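Salmonella typhimurium DB7155 bacteriophage DET7 tailspike (Bacteriophage, PDB 2V5I) binds and hydrolyses the O-antigen of its Salmonella host as a trimeric, beta-helical receptor-binding tailspike, much like the podoviral P22 spike. Local coordinates at residues A465-G470 and S493-N498; H475-G478 and G483-W486. All coordinates share one frame; numbering follows the deposited sequence.

From the N terminus the chain first runs through the long parallel beta-helix, and both contacts follow it, in the region of the five-stranded antiparallel sheet (residues 453-515), interaction 1 between loops bordering it and interaction 2 between two of its strands. Interaction 1 joins the connection that enters strand 470-476 to the turn that leaves strand 485-493, closing a loop of 22 residues. Interaction 2 falls within that loop and closes a far smaller one: it pairs the end of strand 470-476 with the start of strand 485-493 across only four intervening residues. The two thus sit at opposite ends of one hairpin, their centres about 24 Å apart, and each is flanked by another subunit of the trimer.

Interaction 1: A465-G470 and S493-N498; sequences ATLDSG and SGSTPN
At the open end of the hairpin formed by strands 470-476 and 485-493, the loop entering the first strand meets the type I' beta turn S493-T496 that follows the second. L467 is the side chain that reaches over. With CG anti to its own carbonyl carbon (chi1 -62°), its isobutyl group points at the turn and divides its two methyls between neighbours: CD1 lies 3.7 Å from the backbone O of S495 and 4.0 Å from S495 CB, while CD2 approaches CG of the P497 ring at 4.2 Å. These are loose van der Waals contacts at the surface. Polar linkage comes through a water, which donates to D468 O at 2.9 Å and accepts from N498 N, also at 2.9 Å, bridging the two backbones beside P497. The turn is closed by T496 N bonding to S493 O at 2.9 Å. The carboxylate of D468 turns to other partners, forming salt bridges with R459 and with R445 of the second subunit. S469 and G470 form a classic beta bulge opposite L458, where the loop joins the sheet between strands 453-460 and 485-493, and N498 packs on A471 and R473 of strand 470-476.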
ATOM      1  N   ALA A 465     -16.440  29.633  -9.893  1.00 11.96           N
ATOM      2  CA  ALA A 465     -15.589  28.422  -9.928  1.00 12.53           C
ATOM      3  C   ALA A 465     -14.181  28.694 -10.380  1.00 13.28           C
ATOM      4  O   ALA A 465     -13.296  27.910 -10.032  1.00 12.73           O
ATOM      5  CB  ALA A 465     -16.209  27.327 -10.769  1.00 15.74           C
ATOM      6  N   THR A 466     -13.987  29.759 -11.148  1.00 12.77           N
ATOM      7  CA  THR A 466     -12.746  30.020 -11.850  1.00 14.11           C
ATOM      8  C   THR A 466     -11.891  31.167 -11.316  1.00 14.15           C
ATOM      9  O   THR A 466     -10.736  31.224 -11.682  1.00 16.80           O
ATOM     10  CB  THR A 466     -13.016  30.306 -13.317  1.00 14.85           C
ATOM     11  OG1 THR A 466     -13.952  31.386 -13.409  1.00 17.99           O
ATOM     12  CG2 THR A 466     -13.629  29.096 -13.965  1.00 19.55           C
ATOM     13  N   LEU A 467     -12.411  32.026 -10.419  1.00 13.08           N
ATOM     14  CA  LEU A 467     -11.677  33.200  -9.965  1.00 11.97           C
ATOM     15  C   LEU A 467     -11.456  33.118  -8.460  1.00 11.70           C
ATOM     16  O   LEU A 467     -12.397  32.819  -7.746  1.00 11.51           O
ATOM     17  CB  LEU A 467     -12.488  34.462 -10.252  1.00 13.66           C
ATOM     18  CG  LEU A 467     -12.771  34.731 -11.736  1.00 17.31           C
ATOM     19  CD1 LEU A 467     -13.764  35.888 -11.810  1.00 19.16           C
ATOM     20  CD2 LEU A 467     -11.564  34.995 -12.575  1.00 20.07           C
ATOM     21  N   ASP A 468     -10.225  33.326  -8.022  1.00 10.83           N
ATOM     22  CA  ASP A 468      -9.957  33.426  -6.591  1.00 12.87           C
ATOM     23  C   ASP A 468     -10.717  34.647  -6.037  1.00 10.91           C
ATOM     24  O   ASP A 468     -10.748  35.732  -6.650  1.00 10.89           O
ATOM     25  CB  ASP A 468      -8.483  33.530  -6.336  1.00 14.46           C
ATOM     26  CG  ASP A 468      -7.732  32.203  -6.609  1.00 16.18           C
ATOM     27  OD1 ASP A 468      -8.384  31.127  -6.520  1.00 14.22           O
ATOM     28  OD2 ASP A 468      -6.506  32.274  -6.852  1.00 16.25           O
ATOM     29  N   SER A 469     -11.284  34.500  -4.853  1.00  9.10           N
ATOM     30  CA  SER A 469     -12.021  35.567  -4.216  1.00  7.96           C
ATOM     31  C   SER A 469     -11.141  36.527  -3.415  1.00 10.85           C
ATOM     32  O   SER A 469     -11.538  37.650  -3.105  1.00  9.72           O
ATOM     33  CB  SER A 469     -13.109  34.954  -3.347  1.00  9.78           C
ATOM     34  OG  SER A 469     -12.594  34.014  -2.394  1.00 11.69           O
ATOM     35  N   GLY A 470      -9.975  36.038  -3.021  1.00 10.95           N
ATOM     36  CA  GLY A 470      -9.048  36.873  -2.288  1.00  9.26           C
ATOM     37  C   GLY A 470      -7.792  36.060  -2.016  1.00 10.60           C
ATOM     38  O   GLY A 470      -7.662  34.931  -2.443  1.00  9.91           O
ATOM     39  N   SER A 493     -12.785  42.158  -7.055  1.00 10.93           N
ATOM     40  CA  SER A 493     -13.814  43.167  -7.423  1.00 11.36           C
ATOM     41  C   SER A 493     -13.864  43.247  -8.955  1.00 11.90           C
ATOM     42  O   SER A 493     -12.813  43.164  -9.615  1.00 12.33           O
ATOM     43  CB  SER A 493     -13.509  44.553  -6.829  1.00 13.89           C
ATOM     44  OG  SER A 493     -14.584  45.468  -7.124  1.00 15.87           O
ATOM     45  N   GLY A 494     -15.058  43.510  -9.467  1.00 13.70           N
ATOM     46  CA  GLY A 494     -15.268  43.556 -10.932  1.00 14.92           C
ATOM     47  C   GLY A 494     -14.719  42.348 -11.670  1.00 15.73           C
ATOM     48  O   GLY A 494     -14.187  42.489 -12.808  1.00 16.39           O
ATOM     49  N   SER A 495     -14.815  41.181 -11.045  1.00 14.14           N
ATOM     50  CA  SER A 495     -14.245  39.938 -11.592  1.00 16.22           C
ATOM     51  C   SER A 495     -12.749  39.964 -11.882  1.00 16.13           C
ATOM     52  O   SER A 495     -12.238  39.140 -12.675  1.00 15.98           O
ATOM     53  CB  SER A 495     -15.015  39.510 -12.834  1.00 17.18           C
ATOM     54  OG  SER A 495     -16.395  39.240 -12.519  1.00 18.54           O
ATOM     55  N   THR A 496     -12.031  40.870 -11.208  1.00 14.45           N
ATOM     56  CA  THR A 496     -10.581  40.981 -11.337  1.00 14.72           C
ATOM     57  C   THR A 496      -9.893  40.519 -10.040  1.00 13.27           C
ATOM     58  O   THR A 496     -10.042  41.165  -8.987  1.00 12.69           O
ATOM     59  CB  THR A 496     -10.216  42.401 -11.654  1.00 15.98           C
ATOM     60  OG1 THR A 496     -10.871  42.811 -12.875  1.00 20.90           O
ATOM     61  CG2 THR A 496      -8.724  42.567 -11.829  1.00 19.28           C
ATOM     62  N   PRO A 497      -9.173  39.389 -10.082  1.00 15.48           N
ATOM     63  CA  PRO A 497      -8.520  38.929  -8.863  1.00 14.84           C
ATOM     64  C   PRO A 497      -7.515  39.967  -8.302  1.00 12.51           C
ATOM     65  O   PRO A 497      -6.856  40.673  -9.041  1.00 15.25           O
ATOM     66  CB  PRO A 497      -7.790  37.661  -9.318  1.00 16.84           C
ATOM     67  CG  PRO A 497      -8.570  37.161 -10.491  1.00 18.44           C
ATOM     68  CD  PRO A 497      -8.995  38.441 -11.198  1.00 16.08           C
ATOM     69  N   ASN A 498      -7.449  40.040  -6.976  1.00 14.11           N
ATOM     70  CA  ASN A 498      -6.557  40.916  -6.235  1.00 14.99           C
ATOM     71  C   ASN A 498      -6.820  42.395  -6.516  1.00 16.11           C
ATOM     72  O   ASN A 498      -5.922  43.214  -6.414  1.00 18.05           O
ATOM     73  CB  ASN A 498      -5.076  40.560  -6.469  1.00 15.55           C
ATOM     74  CG  ASN A 498      -4.778  39.112  -6.248  1.00 12.48           C
ATOM     75  OD1 ASN A 498      -5.073  38.527  -5.190  1.00 15.50           O
ATOM     76  ND2 ASN A 498      -4.206  38.480  -7.301  1.00 19.14           N
TER
HETATM   77  O   HOH W   1      -8.925  37.818  -5.748  1.00 16.91           O

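Interaction 2: H475-G478 and G483-W486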
ATOM      1  N   HIS A 475       5.490  39.062  -1.372  1.00  6.95           N
ATOM      2  CA  HIS A 475       6.177  39.466  -2.606  1.00  8.82           C
ATOM      3  C   HIS A 475       7.578  39.901  -2.188  1.00  9.30           C
ATOM      4  O   HIS A 475       7.728  40.632  -1.206  1.00  8.75           O
ATOM      5  CB  HIS A 475       5.526  40.709  -3.172  1.00  9.59           C
ATOM      6  CG  HIS A 475       4.119  40.552  -3.636  1.00 12.87           C
ATOM      7  ND1 HIS A 475       3.800  40.473  -4.977  1.00 17.63           N
ATOM      8  CD2 HIS A 475       2.942  40.591  -2.970  1.00 13.44           C
ATOM      9  CE1 HIS A 475       2.478  40.394  -5.098  1.00 19.44           C
ATOM     10  NE2 HIS A 475       1.938  40.454  -3.891  1.00 16.56           N
ATOM     11  N   LEU A 476       8.602  39.502  -2.923  1.00  9.90           N
ATOM     12  CA  LEU A 476       9.915  40.038  -2.596  1.00  9.90           C
ATOM     13  C   LEU A 476      10.053  41.522  -2.929  1.00  9.54           C
ATOM     14  O   LEU A 476       9.428  42.012  -3.889  1.00 11.43           O
ATOM     15  CB  LEU A 476      11.021  39.186  -3.207  1.00 11.49           C
ATOM     16  CG  LEU A 476      11.228  39.120  -4.689  1.00 11.55           C
ATOM     17  CD1 LEU A 476      11.863  40.406  -5.277  1.00 15.73           C
ATOM     18  CD2 LEU A 476      12.122  37.896  -5.018  1.00 14.79           C
ATOM     19  N   ASN A 477      10.788  42.257  -2.081  1.00  9.26           N
ATOM     20  CA  ASN A 477      11.192  43.635  -2.381  1.00 10.13           C
ATOM     21  C   ASN A 477      12.522  43.637  -3.152  1.00 12.14           C
ATOM     22  O   ASN A 477      13.546  43.205  -2.600  1.00 12.32           O
ATOM     23  CB  ASN A 477      11.275  44.477  -1.087  1.00 11.37           C
ATOM     24  CG  ASN A 477       9.925  44.995  -0.636  1.00  9.71           C
ATOM     25  OD1 ASN A 477       9.165  45.565  -1.431  1.00 12.50           O
ATOM     26  ND2 ASN A 477       9.675  44.937   0.696  1.00 10.25           N
ATOM     27  N   GLY A 478      12.463  44.046  -4.416  1.00 14.92           N
ATOM     28  CA  GLY A 478      13.694  44.334  -5.155  1.00 16.24           C
ATOM     29  C   GLY A 478      14.294  43.129  -5.849  1.00 16.17           C
ATOM     30  O   GLY A 478      14.112  42.926  -7.067  1.00 19.52           O
ATOM     31  N   GLY A 483      16.705  40.803   1.701  1.00 11.50           N
ATOM     32  CA  GLY A 483      16.326  40.770   3.122  1.00 10.98           C
ATOM     33  C   GLY A 483      14.985  41.448   3.448  1.00  9.73           C
ATOM     34  O   GLY A 483      14.736  41.757   4.596  1.00 11.56           O
ATOM     35  N   SER A 484      14.170  41.654   2.433  1.00  9.52           N
ATOM     36  CA  SER A 484      12.915  42.421   2.556  1.00 10.59           C
ATOM     37  C   SER A 484      11.817  41.883   1.639  1.00  9.75           C
ATOM     38  O   SER A 484      12.074  41.512   0.454  1.00 10.18           O
ATOM     39  CB  SER A 484      13.184  43.896   2.224  1.00 11.21           C
ATOM     40  OG  SER A 484      12.027  44.668   2.237  1.00 14.66           O
ATOM     41  N   ALA A 485      10.592  41.827   2.188  1.00 10.73           N
ATOM     42  CA  ALA A 485       9.383  41.412   1.461  1.00  8.53           C
ATOM     43  C   ALA A 485       8.189  42.251   1.907  1.00  8.35           C
ATOM     44  O   ALA A 485       8.249  42.983   2.931  1.00  8.01           O
ATOM     45  CB  ALA A 485       9.093  39.932   1.673  1.00  9.31           C
ATOM     46  N   TRP A 486       7.112  42.155   1.139  1.00  9.79           N
ATOM     47  CA  TRP A 486       5.855  42.792   1.508  1.00  8.23           C
ATOM     48  C   TRP A 486       4.691  41.815   1.484  1.00  8.96           C
ATOM     49  O   TRP A 486       4.672  40.929   0.631  1.00  8.14           O
ATOM     50  CB  TRP A 486       5.552  44.027   0.693  1.00 10.41           C
ATOM     51  CG  TRP A 486       5.378  43.894  -0.784  1.00  7.04           C
ATOM     52  CD1 TRP A 486       6.347  43.955  -1.707  1.00 10.59           C
ATOM     53  CD2 TRP A 486       4.134  43.965  -1.510  1.00  9.00           C
ATOM     54  NE1 TRP A 486       5.828  43.969  -2.971  1.00 10.77           N
ATOM     55  CE2 TRP A 486       4.458  43.928  -2.883  1.00  8.65           C
ATOM     56  CE3 TRP A 486       2.797  43.958  -1.131  1.00 13.77           C
ATOM     57  CZ2 TRP A 486       3.482  44.013  -3.888  1.00 12.92           C
ATOM     58  CZ3 TRP A 486       1.843  44.014  -2.115  1.00 13.72           C
ATOM     59  CH2 TRP A 486       2.183  44.013  -3.486  1.00 15.29           C
TER
HETATM   60  O   HOH W   2       7.410  44.045  -5.575  1.00 36.93           O
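The turn end of an antiparallel beta hairpin brings H475 and W486 face to face. As a hydrogen-bonded pair they exchange two backbone bonds, H475 N to W486 O and W486 N to H475 O, both 2.9 Å, and their side chains share one face of the sheet. The imidazole lies in an offset stack on the six-membered ring of the indole, centroids 3.8 Å apart and planes only 6° from parallel, with W486 CZ2 over the imidazole centre. H475 CB continues the overlap as a CH-pi contact, 3.5 Å from the centroid of the five-membered ring. The chi1 of W486, 62°, sets CG between its backbone N and carbonyl carbon and brings the indole across to its partner. H475 NE2 is bonded to E488, which would help fix the imidazole's rotation. Strands 470-476 and 485-493 are neighbours in the five-stranded antiparallel sheet, and one residue further toward the turn L476 and A485 make a non-hydrogen-bonded pair. Beyond them N477 N bonds to S484 O, from above the carbonyl plane, and N477 ND2 gives a bent bond (143°) to S484 OG at 2.8 Å. N505 O and G507 N also hold the N477 amide, whose OD1 lies 3.3 Å from W486 CD1. At the indole edge, a water in the ring plane accepts from W486 NE1 at 3.0 Å.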